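Long-range contacts in DNR protein (Pseudomonas aeruginosa, PDB 2Z69), which probably regulates transcription as a DNA-binding factor of dissimilative nitrate respiration that senses nitric oxide, the chain here being its sensor domain: residues Q15-F20 / F56-S61; A33-V38 / Q110-S115; Y45-G50 / A101-V106; G50-A55 / T96-A101. All blocks are in the same frame, centred on the assembly; numbering follows the deposited sequence.

How the contacts relate
Three contacts lie within the beta barrel, and contact 1 joins the N-terminal helices to it. Contacts 1 and 2 reach the same sheet, their centres about 10 Å apart: strands 55-59 and 109-115 are neighbours in it, joined by a probable hydrogen bond of 2.7 Å from Phe-114 N to Phe-56 O. Contacts 3 and 4, with centres also about 10 Å apart, overlap at Gly-50 and Ala-101 and both reach the second subunit. Tyr-57 bridges the two groups, packing on Val-46 and Phe-47 of contact 3 and on Tyr-99 of contact 4, although contacts 1 and 4 are about 19 Å apart between centres. Along the chain, contact 4 nests within contact 3, and that within contact 2.

Contact 1: Q15-F20 / F56-S61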
loop_
_atom_site.group_PDB
_atom_site.type_symbol
_atom_site.label_atom_id
_atom_site.label_comp_id
_atom_site.label_asym_id
_atom_site.label_seq_id
_atom_site.Cartn_x
_atom_site.Cartn_y
_atom_site.Cartn_z
ATOM N N GLN B 15 -12.756 -15.890 -9.866
ATOM C CA GLN B 15 -13.558 -14.781 -9.379
ATOM C C GLN B 15 -13.788 -14.893 -7.866
ATOM O O GLN B 15 -14.064 -13.899 -7.197
ATOM C CB GLN B 15 -14.882 -14.670 -10.164
ATOM C CG GLN B 15 -15.591 -13.335 -10.010
ATOM C CD GLN B 15 -14.942 -12.187 -10.797
ATOM O OE1 GLN B 15 -15.215 -11.999 -11.989
ATOM N NE2 GLN B 15 -14.120 -11.387 -10.116
ATOM N N SER B 16 -13.644 -16.099 -7.322
ATOM C CA SER B 16 -13.834 -16.315 -5.877
ATOM C C SER B 16 -12.693 -15.720 -5.054
ATOM O O SER B 16 -12.889 -15.264 -3.926
ATOM C CB SER B 16 -13.987 -17.808 -5.556
ATOM O OG SER B 16 -12.978 -18.573 -6.189
ATOM N N HIS B 17 -11.510 -15.721 -5.638
ATOM C CA HIS B 17 -10.301 -15.302 -4.967
ATOM C C HIS B 17 -10.182 -13.777 -4.831
ATOM O O HIS B 17 -10.359 -13.054 -5.813
ATOM C CB HIS B 17 -9.098 -15.848 -5.743
ATOM C CG HIS B 17 -7.807 -15.694 -5.015
ATOM N ND1 HIS B 17 -7.158 -14.486 -4.907
ATOM C CD2 HIS B 17 -7.059 -16.587 -4.331
ATOM C CE1 HIS B 17 -6.060 -14.639 -4.188
ATOM N NE2 HIS B 17 -5.971 -15.910 -3.835
ATOM N N HIS B 18 -9.838 -13.300 -3.633
ATOM C CA HIS B 18 -9.785 -11.851 -3.333
ATOM C C HIS B 18 -8.938 -10.974 -4.276
ATOM O O HIS B 18 -9.167 -9.764 -4.339
ATOM C CB HIS B 18 -9.339 -11.593 -1.883
ATOM C CG HIS B 18 -7.925 -12.003 -1.606
ATOM N ND1 HIS B 18 -6.842 -11.200 -1.903
ATOM C CD2 HIS B 18 -7.412 -13.148 -1.088
ATOM C CE1 HIS B 18 -5.725 -11.831 -1.577
ATOM N NE2 HIS B 18 -6.045 -13.008 -1.066
ATOM N N LEU B 19 -7.967 -11.556 -4.993
ATOM C CA LEU B 19 -7.114 -10.751 -5.901
ATOM C C LEU B 19 -7.785 -10.397 -7.225
ATOM O O LEU B 19 -7.365 -9.450 -7.921
ATOM C CB LEU B 19 -5.765 -11.440 -6.167
ATOM C CG LEU B 19 -4.713 -11.244 -5.076
ATOM C CD1 LEU B 19 -3.374 -11.801 -5.493
ATOM C CD2 LEU B 19 -4.583 -9.775 -4.667
ATOM N N PHE B 20 -8.819 -11.168 -7.563
ATOM C CA PHE B 20 -9.492 -11.083 -8.850
ATOM C C PHE B 20 -10.961 -10.752 -8.664
ATOM O O PHE B 20 -11.630 -10.381 -9.618
ATOM C CB PHE B 20 -9.344 -12.399 -9.645
ATOM C CG PHE B 20 -7.942 -12.920 -9.696
ATOM C CD1 PHE B 20 -7.502 -13.864 -8.772
ATOM C CD2 PHE B 20 -7.052 -12.449 -10.641
ATOM C CE1 PHE B 20 -6.181 -14.351 -8.811
ATOM C CE2 PHE B 20 -5.741 -12.906 -10.669
ATOM C CZ PHE B 20 -5.311 -13.870 -9.760
ATOM N N PHE B 56 3.134 -13.133 -11.048
ATOM C CA PHE B 56 2.683 -13.928 -9.907
ATOM C C PHE B 56 1.817 -15.086 -10.424
ATOM O O PHE B 56 1.511 -15.130 -11.618
ATOM C CB PHE B 56 1.924 -13.077 -8.892
ATOM C CG PHE B 56 0.625 -12.553 -9.392
ATOM C CD1 PHE B 56 0.585 -11.468 -10.284
ATOM C CD2 PHE B 56 -0.579 -13.093 -8.936
ATOM C CE1 PHE B 56 -0.622 -10.961 -10.741
ATOM C CE2 PHE B 56 -1.804 -12.599 -9.394
ATOM C CZ PHE B 56 -1.829 -11.523 -10.283
ATOM N N TYR B 57 1.438 -15.991 -9.517
ATOM C CA TYR B 57 0.894 -17.291 -9.867
ATOM C C TYR B 57 -0.419 -17.592 -9.133
ATOM O O TYR B 57 -0.598 -17.237 -7.977
ATOM C CB TYR B 57 1.914 -18.381 -9.566
ATOM C CG TYR B 57 3.113 -18.247 -10.461
ATOM C CD1 TYR B 57 4.123 -17.318 -10.185
ATOM C CD2 TYR B 57 3.192 -18.992 -11.635
ATOM C CE1 TYR B 57 5.214 -17.163 -11.076
ATOM C CE2 TYR B 57 4.237 -18.827 -12.515
ATOM C CZ TYR B 57 5.253 -17.942 -12.219
ATOM O OH TYR B 57 6.298 -17.835 -13.137
ATOM N N TYR B 58 -1.351 -18.209 -9.852
ATOM C CA TYR B 58 -2.471 -18.874 -9.211
ATOM C C TYR B 58 -2.253 -20.382 -9.340
ATOM O O TYR B 58 -1.991 -20.892 -10.442
ATOM C CB TYR B 58 -3.756 -18.458 -9.887
ATOM C CG TYR B 58 -4.986 -19.133 -9.356
ATOM C CD1 TYR B 58 -5.477 -20.271 -9.987
ATOM C CD2 TYR B 58 -5.643 -18.649 -8.233
ATOM C CE1 TYR B 58 -6.597 -20.917 -9.545
ATOM C CE2 TYR B 58 -6.816 -19.292 -7.765
ATOM C CZ TYR B 58 -7.265 -20.429 -8.444
ATOM O OH TYR B 58 -8.350 -21.115 -8.050
ATOM N N LEU B 59 -2.354 -21.092 -8.222
ATOM C CA LEU B 59 -2.137 -22.546 -8.214
ATOM C C LEU B 59 -3.463 -23.271 -8.479
ATOM O O LEU B 59 -4.342 -23.363 -7.611
ATOM C CB LEU B 59 -1.499 -22.979 -6.860
ATOM C CG LEU B 59 -0.997 -24.402 -6.645
ATOM C CD1 LEU B 59 -0.084 -24.861 -7.755
ATOM C CD2 LEU B 59 -0.312 -24.511 -5.276
ATOM N N ILE B 60 -3.615 -23.786 -9.698
ATOM C CA ILE B 60 -4.857 -24.469 -10.062
ATOM C C ILE B 60 -4.908 -25.785 -9.280
ATOM O O ILE B 60 -5.858 -26.040 -8.565
ATOM C CB ILE B 60 -4.978 -24.720 -11.585
ATOM C CG1 ILE B 60 -4.897 -23.397 -12.372
ATOM C CG2 ILE B 60 -6.255 -25.513 -11.915
ATOM C CD1 ILE B 60 -4.193 -23.583 -13.728
ATOM N N SER B 61 -3.840 -26.584 -9.375
ATOM C CA SER B 61 -3.842 -27.911 -8.750
ATOM C C SER B 61 -2.437 -28.151 -8.279
ATOM O O SER B 61 -1.473 -27.673 -8.903
ATOM C CB SER B 61 -4.257 -28.992 -9.763
ATOM O OG SER B 61 -3.288 -29.113 -10.811
#
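The rings of Phe-20 and Phe-56 reach toward each other tip to tip, Phe-20 CZ arriving at the edge of the Phe-56 ring, near its plane and 3.7 Å from Phe-56 CE2. One face of the Phe-20 ring carries Leu-19 CB of its own loop, displaced toward the rim, while His-17 CB lies in plane at the edge. Tyr-58 is also met at its edge, where His-17 CD2 comes within 4.4 Å of Tyr-58 CE2. Phe-20 CE1 lies 4.4 Å from Tyr-58 CD2, an oblique approach for both rings. Leu-19 adds its CD1 branch, which approaches Phe-56 CE2 obliquely at 4.3 Å. A bond from Leu-19 N to His-17 ND1, 3.0 Å long and nearly straight at 169°, fixes the imidazole within the loop. All five touching side chains are buried, and the contact between them is one of van der Waals packing. The loop follows helix 6-14 and leads to helix 25-33, whose Leu-28 and Leu-31 touch Phe-20. It thus lays the N-terminal helical part on the barrel sheet, beside Thr-86 of strand 86-87 and Phe-114 of strand 109-115, with Tyr-119 of helix 116-123 packing edge-to-face with Phe-56.

Contact 2: A33-V38 / Q110-S115; sequences ASSDLV and QLFRFS
Asp-36 and Arg-113 cross obliquely, with the carboxylate and guanidinium planes turned 66° from each other. Arg-113 NE donates within its own plane to the anti lone pair of Asp-36 OD2 at 3.0 Å, a salt bridge to which NH2 adds a weak bond. CG of Arg-113 is anti to the backbone N (chi1 161°), and the bend at chi3 sets NE. Val-38 comes to the same guanidinium at about a right angle and lays CG2 over one face, 3.5 Å from Arg-113 NH1. The CG1 branch of Val-38 packs instead on Leu-111 CD1 at 3.8 Å. On the other face of the sheet, Leu-37 CD1 approaches Phe-112 CE2 at 4.1 Å, and its CD2 lies beside the amide of Gln-110, whose NE2 is bonded to Asn-39 OD1. Ser-35 CB touches the Phe-114 ring, while its OG is held by Leu-32 O. In the backbone, Asp-36 and Arg-113 exchange two bonds, and so do Val-38 and Leu-111; Leu-37 and Phe-112 form the non-hydrogen-bonded pair between them. This is a regular antiparallel pairing of an edge strand, the first of the barrel with the last, as in the cyclic nucleotide-binding domain fold.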
loop_
_atom_site.group_PDB
_atom_site.type_symbol
_atom_site.label_atom_id
_atom_site.label_comp_id
_atom_site.label_asym_id
_atom_site.label_seq_id
_atom_site.Cartn_x
_atom_site.Cartn_y
_atom_site.Cartn_z
ATOM N N ALA B 33 -6.430 -13.622 -20.673
ATOM C CA ALA B 33 -5.950 -13.590 -22.058
ATOM C C ALA B 33 -4.420 -13.432 -22.166
ATOM O O ALA B 33 -3.792 -13.992 -23.073
ATOM C CB ALA B 33 -6.684 -12.483 -22.852
ATOM N N SER B 34 -3.830 -12.684 -21.239
ATOM C CA SER B 34 -2.376 -12.486 -21.204
ATOM C C SER B 34 -1.630 -13.472 -20.276
ATOM O O SER B 34 -0.395 -13.426 -20.166
ATOM C CB SER B 34 -2.049 -11.052 -20.789
ATOM O OG SER B 34 -0.667 -10.780 -20.955
ATOM N N SER B 35 -2.358 -14.360 -19.612
ATOM C CA SER B 35 -1.699 -15.344 -18.751
ATOM C C SER B 35 -1.089 -16.521 -19.539
ATOM O O SER B 35 -1.428 -16.738 -20.684
ATOM C CB SER B 35 -2.657 -15.850 -17.659
ATOM O OG SER B 35 -3.593 -16.772 -18.173
ATOM N N ASP B 36 -0.178 -17.252 -18.906
ATOM C CA ASP B 36 0.382 -18.496 -19.425
ATOM C C ASP B 36 -0.072 -19.650 -18.540
ATOM O O ASP B 36 -0.111 -19.530 -17.331
ATOM C CB ASP B 36 1.912 -18.462 -19.359
ATOM C CG ASP B 36 2.514 -17.340 -20.187
ATOM O OD1 ASP B 36 2.046 -17.133 -21.332
ATOM O OD2 ASP B 36 3.474 -16.693 -19.697
ATOM N N LEU B 37 -0.376 -20.783 -19.146
ATOM C CA LEU B 37 -0.574 -22.007 -18.400
ATOM C C LEU B 37 0.778 -22.689 -18.139
ATOM O O LEU B 37 1.625 -22.815 -19.061
ATOM C CB LEU B 37 -1.459 -22.938 -19.211
ATOM C CG LEU B 37 -1.856 -24.203 -18.480
ATOM C CD1 LEU B 37 -2.764 -23.858 -17.334
ATOM C CD2 LEU B 37 -2.531 -25.136 -19.509
ATOM N N VAL B 38 0.984 -23.117 -16.892
ATOM C CA VAL B 38 2.294 -23.609 -16.482
ATOM C C VAL B 38 2.098 -24.982 -15.901
ATOM O O VAL B 38 1.267 -25.175 -15.003
ATOM C CB VAL B 38 2.983 -22.679 -15.417
ATOM C CG1 VAL B 38 4.331 -23.278 -14.952
ATOM C CG2 VAL B 38 3.165 -21.268 -15.961
ATOM N N GLN B 110 -0.240 -27.516 -11.542
ATOM C CA GLN B 110 -0.584 -26.722 -12.694
ATOM C C GLN B 110 -0.918 -25.315 -12.223
ATOM O O GLN B 110 -1.609 -25.138 -11.222
ATOM C CB GLN B 110 -1.769 -27.342 -13.477
ATOM C CG GLN B 110 -1.975 -26.661 -14.812
ATOM C CD GLN B 110 -2.989 -27.352 -15.703
ATOM O OE1 GLN B 110 -4.143 -27.482 -15.335
ATOM N NE2 GLN B 110 -2.560 -27.782 -16.887
ATOM N N LEU B 111 -0.444 -24.317 -12.964
ATOM C CA LEU B 111 -0.623 -22.918 -12.562
ATOM C C LEU B 111 -1.032 -22.027 -13.703
ATOM O O LEU B 111 -0.858 -22.404 -14.863
ATOM C CB LEU B 111 0.658 -22.340 -11.933
ATOM C CG LEU B 111 1.332 -23.252 -10.907
ATOM C CD1 LEU B 111 2.637 -23.757 -11.544
ATOM C CD2 LEU B 111 1.660 -22.513 -9.656
ATOM N N PHE B 112 -1.579 -20.854 -13.349
ATOM C CA PHE B 112 -1.695 -19.706 -14.227
ATOM C C PHE B 112 -0.597 -18.752 -13.830
ATOM O O PHE B 112 -0.457 -18.463 -12.650
ATOM C CB PHE B 112 -3.028 -19.003 -13.992
ATOM C CG PHE B 112 -4.201 -19.689 -14.617
ATOM C CD1 PHE B 112 -5.379 -19.847 -13.899
ATOM C CD2 PHE B 112 -4.138 -20.153 -15.933
ATOM C CE1 PHE B 112 -6.500 -20.462 -14.464
ATOM C CE2 PHE B 112 -5.256 -20.769 -16.526
ATOM C CZ PHE B 112 -6.447 -20.918 -15.788
ATOM N N ARG B 113 0.195 -18.279 -14.785
ATOM C CA ARG B 113 1.209 -17.250 -14.529
ATOM C C ARG B 113 0.656 -15.936 -15.029
ATOM O O ARG B 113 0.454 -15.779 -16.240
ATOM C CB ARG B 113 2.481 -17.534 -15.315
ATOM C CG ARG B 113 3.405 -16.331 -15.473
ATOM C CD ARG B 113 4.859 -16.716 -15.894
ATOM N NE ARG B 113 4.834 -17.495 -17.114
ATOM C CZ ARG B 113 5.359 -18.702 -17.285
ATOM N NH1 ARG B 113 6.033 -19.326 -16.320
ATOM N NH2 ARG B 113 5.225 -19.274 -18.464
ATOM N N PHE B 114 0.408 -14.992 -14.130
ATOM C CA PHE B 114 -0.097 -13.685 -14.534
ATOM C C PHE B 114 1.025 -12.663 -14.544
ATOM O O PHE B 114 1.817 -12.610 -13.618
ATOM C CB PHE B 114 -1.156 -13.231 -13.560
ATOM C CG PHE B 114 -2.355 -14.111 -13.511
ATOM C CD1 PHE B 114 -2.528 -15.015 -12.480
ATOM C CD2 PHE B 114 -3.327 -14.026 -14.474
ATOM C CE1 PHE B 114 -3.650 -15.803 -12.413
ATOM C CE2 PHE B 114 -4.446 -14.828 -14.408
ATOM C CZ PHE B 114 -4.598 -15.716 -13.373
ATOM N N SER B 115 1.099 -11.852 -15.590
ATOM C CA SER B 115 2.039 -10.746 -15.665
ATOM C C SER B 115 1.731 -9.673 -14.616
ATOM O O SER B 115 0.566 -9.252 -14.459
ATOM C CB SER B 115 1.933 -10.120 -17.063
ATOM O OG SER B 115 2.653 -8.920 -17.146
HETATM O O HOH W 1 1.982 -14.295 -18.209
#

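Contact 3: Y45-G50 / A101-V106; sequences YVFRQG and ATAQAV
Phe-47 meets Ala-103 through one face of its ring. From CB, the first torsion sets CG between the backbone N and the carbonyl carbon (chi1 52°). The ring beyond it lies against Ala-103 of the neighbouring strand. Along one side of the ring, CD1 and CE1 run past the Ala-103 methyl; along the other, CD2 and then CE2 pass Ala-101 O, which lies in the ring plane, 3.3 Å from CE2. At the tip, CZ is 3.6 Å from Ala-103 CB. This methyl stands over the face in a CH-pi contact, 3.8 Å from the ring centroid and 15° off the normal, while Tyr-99 stacks on the opposite face. Leu-151 of the second subunit also packs on Phe-47.

The backbone pairs through Val-46 N to Ala-103 O at 2.7 Å and Ala-103 N to Phe-47 O at 2.9 Å. Thr-102 parts its branches: CG2 presses on the Tyr-45 ring, 3.4 Å from CD2, whereas OG1 accepts from Gln-49 N at 3.1 Å. The same hydroxyl donates to a water that in turn donates to Gln-49 OE1. With its chain extended, Gln-104 runs beside the Tyr-45 ring, their planes 13° apart. Val-46 and Phe-47 both face Ala-103, a classic beta bulge in an outermost strand, 45-47, of the barrel sheet it forms with 102-105, 63-69 and 75-82.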
loop_
_atom_site.group_PDB
_atom_site.type_symbol
_atom_site.label_atom_id
_atom_site.label_comp_id
_atom_site.label_asym_id
_atom_site.label_seq_id
_atom_site.Cartn_x
_atom_site.Cartn_y
_atom_site.Cartn_z
ATOM N N TYR B 45 10.909 -26.176 -10.574
ATOM C CA TYR B 45 10.833 -24.825 -10.062
ATOM C C TYR B 45 9.771 -23.987 -10.735
ATOM O O TYR B 45 9.663 -24.015 -11.968
ATOM C CB TYR B 45 12.202 -24.141 -10.164
ATOM C CG TYR B 45 13.182 -24.835 -9.254
ATOM C CD1 TYR B 45 14.059 -25.787 -9.761
ATOM C CD2 TYR B 45 13.132 -24.632 -7.875
ATOM C CE1 TYR B 45 14.958 -26.483 -8.912
ATOM C CE2 TYR B 45 14.013 -25.301 -7.011
ATOM C CZ TYR B 45 14.918 -26.224 -7.535
ATOM O OH TYR B 45 15.754 -26.904 -6.707
ATOM N N VAL B 46 8.986 -23.244 -9.945
ATOM C CA VAL B 46 8.086 -22.235 -10.539
ATOM C C VAL B 46 8.946 -20.982 -10.878
ATOM O O VAL B 46 8.842 -20.427 -11.942
ATOM C CB VAL B 46 6.992 -21.787 -9.623
ATOM C CG1 VAL B 46 5.975 -20.963 -10.419
ATOM C CG2 VAL B 46 6.280 -22.995 -8.952
ATOM N N PHE B 47 9.784 -20.557 -9.931
ATOM C CA PHE B 47 10.793 -19.551 -10.191
ATOM C C PHE B 47 11.900 -19.766 -9.160
ATOM O O PHE B 47 11.690 -20.495 -8.166
ATOM C CB PHE B 47 10.211 -18.142 -10.109
ATOM C CG PHE B 47 9.435 -17.849 -8.823
ATOM C CD1 PHE B 47 8.064 -17.817 -8.830
ATOM C CD2 PHE B 47 10.102 -17.529 -7.631
ATOM C CE1 PHE B 47 7.334 -17.473 -7.623
ATOM C CE2 PHE B 47 9.407 -17.214 -6.471
ATOM C CZ PHE B 47 8.009 -17.188 -6.481
ATOM N N ARG B 48 13.073 -19.215 -9.459
ATOM C CA ARG B 48 14.259 -19.305 -8.597
ATOM C C ARG B 48 14.625 -17.928 -8.018
ATOM O O ARG B 48 14.440 -16.911 -8.673
ATOM C CB ARG B 48 15.458 -19.893 -9.365
ATOM C CG ARG B 48 15.152 -21.257 -10.040
ATOM C CD ARG B 48 16.276 -21.654 -11.050
ATOM N NE ARG B 48 15.950 -22.951 -11.677
ATOM C CZ ARG B 48 15.054 -23.064 -12.645
ATOM N NH1 ARG B 48 14.448 -21.967 -13.091
ATOM N NH2 ARG B 48 14.803 -24.246 -13.194
ATOM N N GLN B 49 15.138 -17.917 -6.787
ATOM C CA GLN B 49 15.534 -16.703 -6.149
ATOM C C GLN B 49 16.568 -16.038 -7.068
ATOM O O GLN B 49 17.434 -16.714 -7.595
ATOM C CB GLN B 49 16.113 -16.985 -4.762
ATOM C CG GLN B 49 16.816 -15.723 -4.099
ATOM C CD GLN B 49 17.180 -15.954 -2.652
ATOM O OE1 GLN B 49 16.747 -16.944 -2.042
ATOM N NE2 GLN B 49 17.973 -15.034 -2.076
ATOM N N GLY B 50 16.419 -14.728 -7.288
ATOM C CA GLY B 50 17.400 -13.934 -8.043
ATOM C C GLY B 50 17.048 -13.800 -9.514
ATOM O O GLY B 50 17.699 -13.087 -10.242
ATOM N N ALA B 101 12.991 -15.248 -3.231
ATOM C CA ALA B 101 12.902 -16.645 -2.778
ATOM C C ALA B 101 12.667 -17.545 -3.992
ATOM O O ALA B 101 12.393 -17.039 -5.078
ATOM C CB ALA B 101 11.741 -16.819 -1.773
ATOM N N THR B 102 12.721 -18.864 -3.782
ATOM C CA THR B 102 12.504 -19.886 -4.822
ATOM C C THR B 102 11.183 -20.545 -4.507
ATOM O O THR B 102 10.849 -20.713 -3.348
ATOM C CB THR B 102 13.625 -20.965 -4.701
ATOM O OG1 THR B 102 14.900 -20.354 -4.947
ATOM C CG2 THR B 102 13.436 -22.130 -5.613
ATOM N N ALA B 103 10.447 -20.936 -5.540
ATOM C CA ALA B 103 9.150 -21.623 -5.384
ATOM C C ALA B 103 9.302 -22.925 -6.147
ATOM O O ALA B 103 9.701 -22.906 -7.320
ATOM C CB ALA B 103 8.041 -20.800 -5.981
ATOM N N GLN B 104 9.005 -24.042 -5.480
ATOM C CA GLN B 104 9.224 -25.380 -6.035
ATOM C C GLN B 104 7.982 -26.213 -5.835
ATOM O O GLN B 104 7.418 -26.226 -4.747
ATOM C CB GLN B 104 10.410 -26.079 -5.331
ATOM C CG GLN B 104 10.852 -27.425 -5.982
ATOM C CD GLN B 104 12.098 -28.036 -5.313
ATOM O OE1 GLN B 104 12.899 -28.729 -5.942
ATOM N NE2 GLN B 104 12.266 -27.752 -4.071
ATOM N N ALA B 105 7.568 -26.944 -6.856
ATOM C CA ALA B 105 6.413 -27.821 -6.735
ATOM C C ALA B 105 6.816 -29.016 -5.882
ATOM O O ALA B 105 7.878 -29.606 -6.091
ATOM C CB ALA B 105 5.956 -28.278 -8.110
ATOM N N VAL B 106 6.003 -29.348 -4.891
ATOM C CA VAL B 106 6.256 -30.543 -4.096
ATOM C C VAL B 106 5.432 -31.765 -4.586
ATOM O O VAL B 106 5.680 -32.864 -4.130
ATOM C CB VAL B 106 6.034 -30.322 -2.604
ATOM C CG1 VAL B 106 6.656 -28.992 -2.143
ATOM C CG2 VAL B 106 4.603 -30.342 -2.308
HETATM O O HOH W 2 16.092 -19.722 -2.646
#

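Contact 4: G50-A55 / T96-A101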
loop_
_atom_site.group_PDB
_atom_site.type_symbol
_atom_site.label_atom_id
_atom_site.label_comp_id
_atom_site.label_asym_id
_atom_site.label_seq_id
_atom_site.Cartn_x
_atom_site.Cartn_y
_atom_site.Cartn_z
ATOM N N GLY B 50 16.419 -14.728 -7.288
ATOM C CA GLY B 50 17.400 -13.934 -8.043
ATOM C C GLY B 50 17.048 -13.800 -9.514
ATOM O O GLY B 50 17.699 -13.087 -10.242
ATOM N N GLU B 51 16.014 -14.498 -9.943
ATOM C CA GLU B 51 15.481 -14.332 -11.273
ATOM C C GLU B 51 14.590 -13.122 -11.322
ATOM O O GLU B 51 13.929 -12.822 -10.328
ATOM C CB GLU B 51 14.636 -15.557 -11.645
ATOM C CG GLU B 51 15.488 -16.705 -12.091
ATOM C CD GLU B 51 14.655 -17.957 -12.414
ATOM O OE1 GLU B 51 13.447 -18.060 -12.058
ATOM O OE2 GLU B 51 15.247 -18.845 -13.042
ATOM N N PRO B 52 14.509 -12.465 -12.500
ATOM C CA PRO B 52 13.658 -11.282 -12.664
ATOM C C PRO B 52 12.204 -11.551 -12.294
ATOM O O PRO B 52 11.609 -12.502 -12.788
ATOM C CB PRO B 52 13.829 -10.934 -14.157
ATOM C CG PRO B 52 15.169 -11.480 -14.490
ATOM C CD PRO B 52 15.222 -12.780 -13.754
ATOM N N ALA B 53 11.637 -10.748 -11.398
ATOM C CA ALA B 53 10.275 -11.057 -10.939
ATOM C C ALA B 53 9.291 -10.265 -11.761
ATOM O O ALA B 53 9.088 -9.083 -11.491
ATOM C CB ALA B 53 10.108 -10.727 -9.468
ATOM N N HIS B 54 8.704 -10.894 -12.770
ATOM C CA HIS B 54 7.712 -10.227 -13.636
ATOM C C HIS B 54 6.288 -10.790 -13.511
ATOM O O HIS B 54 5.379 -10.269 -14.124
ATOM C CB HIS B 54 8.127 -10.322 -15.120
ATOM C CG HIS B 54 9.414 -9.637 -15.439
ATOM N ND1 HIS B 54 9.706 -8.369 -15.000
ATOM C CD2 HIS B 54 10.474 -10.034 -16.182
ATOM C CE1 HIS B 54 10.898 -8.013 -15.446
ATOM N NE2 HIS B 54 11.383 -9.004 -16.169
ATOM N N ALA B 55 6.086 -11.845 -12.734
ATOM C CA ALA B 55 4.783 -12.504 -12.722
ATOM C C ALA B 55 4.426 -13.034 -11.347
ATOM O O ALA B 55 5.315 -13.312 -10.553
ATOM C CB ALA B 55 4.775 -13.633 -13.719
ATOM N N THR B 96 11.997 -4.071 -5.659
ATOM C CA THR B 96 13.057 -5.041 -5.920
ATOM C C THR B 96 12.821 -5.740 -7.264
ATOM O O THR B 96 11.714 -6.184 -7.538
ATOM C CB THR B 96 13.227 -6.062 -4.752
ATOM O OG1 THR B 96 14.612 -6.201 -4.449
ATOM C CG2 THR B 96 12.713 -7.411 -5.107
ATOM N N PRO B 97 13.864 -5.797 -8.110
ATOM C CA PRO B 97 13.765 -6.376 -9.446
ATOM C C PRO B 97 13.535 -7.905 -9.488
ATOM O O PRO B 97 12.844 -8.362 -10.377
ATOM C CB PRO B 97 15.124 -6.034 -10.071
ATOM C CG PRO B 97 16.042 -5.905 -8.914
ATOM C CD PRO B 97 15.217 -5.269 -7.843
ATOM N N ASN B 98 14.129 -8.648 -8.551
ATOM C CA ASN B 98 14.238 -10.096 -8.613
ATOM C C ASN B 98 13.482 -10.817 -7.503
ATOM O O ASN B 98 13.441 -10.320 -6.372
ATOM C CB ASN B 98 15.711 -10.524 -8.510
ATOM C CG ASN B 98 16.569 -9.972 -9.634
ATOM O OD1 ASN B 98 17.758 -9.689 -9.445
ATOM N ND2 ASN B 98 15.982 -9.825 -10.807
ATOM N N TYR B 99 12.941 -12.010 -7.817
ATOM C CA TYR B 99 12.398 -12.901 -6.795
ATOM C C TYR B 99 13.375 -13.012 -5.631
ATOM O O TYR B 99 14.553 -13.286 -5.830
ATOM C CB TYR B 99 12.094 -14.304 -7.361
ATOM C CG TYR B 99 10.918 -14.292 -8.316
ATOM C CD1 TYR B 99 9.630 -14.066 -7.859
ATOM C CD2 TYR B 99 11.112 -14.507 -9.679
ATOM C CE1 TYR B 99 8.539 -14.026 -8.757
ATOM C CE2 TYR B 99 10.067 -14.476 -10.570
ATOM C CZ TYR B 99 8.778 -14.242 -10.107
ATOM O OH TYR B 99 7.730 -14.229 -11.032
ATOM N N VAL B 100 12.874 -12.786 -4.423
ATOM C CA VAL B 100 13.674 -12.879 -3.195
ATOM C C VAL B 100 13.618 -14.284 -2.555
ATOM O O VAL B 100 14.104 -14.466 -1.443
ATOM C CB VAL B 100 13.142 -11.862 -2.156
ATOM C CG1 VAL B 100 13.373 -10.440 -2.622
ATOM C CG2 VAL B 100 11.652 -12.087 -1.950
ATOM N N ALA B 101 12.991 -15.248 -3.231
ATOM C CA ALA B 101 12.902 -16.645 -2.778
ATOM C C ALA B 101 12.667 -17.545 -3.992
ATOM O O ALA B 101 12.393 -17.039 -5.078
ATOM C CB ALA B 101 11.741 -16.819 -1.773
HETATM O O HOH W 3 8.805 -13.442 -13.832
#
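Two loops of the barrel, one joining strand 45-47 to strand 55-59 and the other leading into strand 102-105, are clasped together here around Tyr-99, which lies against Ala-53. The Ala-53 methyl sits squarely over the centre of the Tyr-99 ring, CB being 3.6 Å from the centroid and only 5° off the normal, a textbook CH-pi contact. At the ring's edge, in plane, is Ala-55 O, which receives a short 2.6 Å bond from Tyr-99 OH. A water also reaches that hydroxyl; it donates to Tyr-99 OH and to Pro-52 O and accepts from His-54 N at 2.8 Å. With Ala-53 over one face, Phe-47 stacked on the ring and the hydroxyl bonded, the ring is probably restricted in its rotation.

Three backbone bonds complete the clasp. Gly-50 N gives to Tyr-99 O at 2.8 Å, and Tyr-99 N gives to Glu-51 O at 2.8 Å, lying almost on the line of that carbonyl. Ala-53 N binds Pro-97 O at 2.9 Å, in the carbonyl plane and on a lone pair. Asn-98, with CG beside the backbone N (chi1 -61°), lays its amide across Pro-52, ND2 lying 3.3 Å from Pro-52 CA. Gly-50 takes a positive phi of 95°, a conformation suited to glycine, and Glu-51 is paired with Arg-48 in a salt bridge. Beyond Tyr-99, Val-100 and Ala-101 pack on Leu-151 of the second subunit. The segment 96-101 probably corresponds to the end of the phosphate-binding cassette of cyclic nucleotide-binding domains, here held by the neighbouring barrel loop.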